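PDB 4YAH: D-methionine-binding lipoprotein MetQ from Escherichia coli, which captures methionine as the substrate-binding component of an ATP-driven D-methionine permease. Local coordinates for residues P30-V35 against G58-L63. Numbering follows the deposited sequence.
Sequences PNHIKV and GLDVEL
His32 and Ile33 pair with Asp60 and Val61 in the first beta-alpha-beta unit of a periplasmic-binding-protein fold, where strands 32-38 and 60-66 run parallel in register, their short segments 24° apart. Asn31 O, Ile33 N, Ile33 O and Val35 N form the ladder with Asp60 N, Asp60 O, Glu62 N and Glu62 O; Glu62 N to Ile33 O, at 2.8 Å, is its shortest bond. On the sheet face that carries His32, Asp60, Lys34 and Glu62, the imidazole is held firmly at ND1 and weakly at NE2. Its CG is anti to the backbone N (chi1 -176°), and the ring edge with ND1 and NE2 faces both carboxylates. His32 ND1 donates to Asp60 OD2 over 3.1 Å; the oxygen lies in the ring plane but is approached from above its own carboxylate plane. His32 NE2 makes a weak, bent bond of 2.9 Å to Glu62 OE1, and His32 CE1 rests 3.5 Å from Glu62 CB. Two carboxylates so placed would be expected to favour a protonated imidazole. Lys34 runs beside Glu62, both chains extended and pointing the same way, with Lys34 NZ 4.3 Å from Glu62 OE1, beyond a salt bridge. Helix 41-57 makes the crossover between the strands, and strand 60-66 forms one edge of the six-stranded sheet within the chain. The other face is apolar: Ile33 CG2 meets Val61 CG2 at 3.7 Å, Val35 CG2 meets Val61 CG1 at 4.1 Å, and Phe246 of helix 241-250 packs on both valines. Leu59 CD2 adds to this layer at Ile33 CG2. Where the crossover helix ends, Gly58 turns the chain with positive phi, and its O accepts a nearly straight bond (178° at the hydrogen) of 2.8 Å from Asn31 ND2 and lies in the Asn31 amide plane.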
loop_
_atom_site.group_PDB
_atom_site.type_symbol
_atom_site.label_atom_id
_atom_site.label_comp_id
_atom_site.label_asym_id
_atom_site.label_seq_id
_atom_site.Cartn_x
_atom_site.Cartn_y
_atom_site.Cartn_z
ATOM N N PRO A 30 -26.210 -5.643 -15.058
ATOM C CA PRO A 30 -25.065 -6.177 -15.798
ATOM C C PRO A 30 -24.080 -5.113 -16.290
ATOM O O PRO A 30 -23.050 -5.460 -16.878
ATOM C CB PRO A 30 -25.719 -6.898 -16.983
ATOM C CG PRO A 30 -27.036 -6.268 -17.148
ATOM C CD PRO A 30 -27.483 -5.823 -15.794
ATOM N N ASN A 31 -24.395 -3.844 -16.069
ATOM C CA ASN A 31 -23.500 -2.779 -16.481
ATOM C C ASN A 31 -22.927 -2.040 -15.286
ATOM O O ASN A 31 -22.461 -0.919 -15.423
ATOM C CB ASN A 31 -24.203 -1.796 -17.391
ATOM C CG ASN A 31 -23.237 -0.864 -18.065
ATOM O OD1 ASN A 31 -22.209 -1.295 -18.591
ATOM N ND2 ASN A 31 -23.520 0.425 -18.002
ATOM N N HIS A 32 -22.971 -2.689 -14.128
ATOM C CA HIS A 32 -22.557 -2.086 -12.862
ATOM C C HIS A 32 -21.506 -2.946 -12.180
ATOM O O HIS A 32 -21.637 -4.166 -12.146
ATOM C CB HIS A 32 -23.769 -1.931 -11.950
ATOM C CG HIS A 32 -23.481 -1.246 -10.659
ATOM N ND1 HIS A 32 -23.469 0.128 -10.534
ATOM C CD2 HIS A 32 -23.232 -1.738 -9.422
ATOM C CE1 HIS A 32 -23.203 0.452 -9.282
ATOM N NE2 HIS A 32 -23.059 -0.664 -8.585
ATOM N N ILE A 33 -20.450 -2.317 -11.643
ATOM C CA ILE A 33 -19.458 -3.039 -10.865
ATOM C C ILE A 33 -19.079 -2.211 -9.636
ATOM O O ILE A 33 -18.938 -1.007 -9.729
ATOM C CB ILE A 33 -18.198 -3.372 -11.722
ATOM C CG1 ILE A 33 -17.197 -4.213 -10.936
ATOM C CG2 ILE A 33 -17.542 -2.110 -12.248
ATOM C CD1 ILE A 33 -16.010 -4.681 -11.774
ATOM N N LYS A 34 -18.964 -2.871 -8.492
ATOM C CA LYS A 34 -18.531 -2.206 -7.258
ATOM C C LYS A 34 -17.054 -2.525 -7.012
ATOM O O LYS A 34 -16.673 -3.701 -6.981
ATOM C CB LYS A 34 -19.370 -2.663 -6.066
ATOM C CG LYS A 34 -20.853 -2.249 -6.104
ATOM C CD LYS A 34 -21.513 -2.557 -4.785
ATOM C CE LYS A 34 -22.967 -2.108 -4.778
ATOM N NZ LYS A 34 -23.603 -2.288 -3.442
ATOM N N VAL A 35 -16.237 -1.488 -6.827
ATOM C CA VAL A 35 -14.802 -1.665 -6.588
ATOM C C VAL A 35 -14.394 -1.015 -5.282
ATOM O O VAL A 35 -14.643 0.168 -5.080
ATOM C CB VAL A 35 -13.959 -1.077 -7.716
ATOM C CG1 VAL A 35 -12.487 -1.415 -7.512
ATOM C CG2 VAL A 35 -14.420 -1.606 -9.079
ATOM N N GLY A 58 -19.012 3.281 -21.170
ATOM C CA GLY A 58 -20.300 3.537 -20.554
ATOM C C GLY A 58 -20.546 2.582 -19.403
ATOM O O GLY A 58 -21.692 2.317 -19.057
ATOM N N LEU A 59 -19.466 2.072 -18.806
ATOM C CA LEU A 59 -19.559 1.170 -17.661
ATOM C C LEU A 59 -19.828 1.976 -16.393
ATOM O O LEU A 59 -19.192 3.004 -16.167
ATOM C CB LEU A 59 -18.267 0.361 -17.499
ATOM C CG LEU A 59 -18.197 -0.579 -16.295
ATOM C CD1 LEU A 59 -19.199 -1.714 -16.461
ATOM C CD2 LEU A 59 -16.781 -1.109 -16.124
ATOM N N ASP A 60 -20.752 1.501 -15.567
ATOM C CA ASP A 60 -21.089 2.173 -14.321
ATOM C C ASP A 60 -20.277 1.574 -13.178
ATOM O O ASP A 60 -20.645 0.546 -12.610
ATOM C CB ASP A 60 -22.591 2.058 -14.044
ATOM C CG ASP A 60 -23.025 2.825 -12.806
ATOM O OD1 ASP A 60 -22.237 3.660 -12.301
ATOM O OD2 ASP A 60 -24.167 2.598 -12.346
ATOM N N VAL A 61 -19.154 2.214 -12.865
ATOM C CA VAL A 61 -18.324 1.814 -11.732
ATOM C C VAL A 61 -18.713 2.569 -10.455
ATOM O O VAL A 61 -18.742 3.797 -10.435
ATOM C CB VAL A 61 -16.844 2.066 -12.027
ATOM C CG1 VAL A 61 -15.976 1.710 -10.813
ATOM C CG2 VAL A 61 -16.410 1.261 -13.260
ATOM N N GLU A 62 -19.008 1.810 -9.405
ATOM C CA GLU A 62 -19.272 2.360 -8.086
ATOM C C GLU A 62 -18.062 2.126 -7.201
ATOM O O GLU A 62 -17.656 0.978 -7.015
ATOM C CB GLU A 62 -20.509 1.711 -7.465
ATOM C CG GLU A 62 -20.839 2.277 -6.110
ATOM C CD GLU A 62 -22.062 1.634 -5.492
ATOM O OE1 GLU A 62 -22.803 0.941 -6.219
ATOM O OE2 GLU A 62 -22.286 1.817 -4.277
ATOM N N LEU A 63 -17.496 3.197 -6.644
ATOM C CA LEU A 63 -16.396 3.059 -5.698
ATOM C C LEU A 63 -16.953 2.890 -4.293
ATOM O O LEU A 63 -17.816 3.658 -3.853
ATOM C CB LEU A 63 -15.469 4.266 -5.777
ATOM C CG LEU A 63 -14.872 4.514 -7.163
ATOM C CD1 LEU A 63 -14.027 5.774 -7.156
ATOM C CD2 LEU A 63 -14.050 3.305 -7.660
HETATM O O HOH W 1 -23.221 -0.042 -2.551
#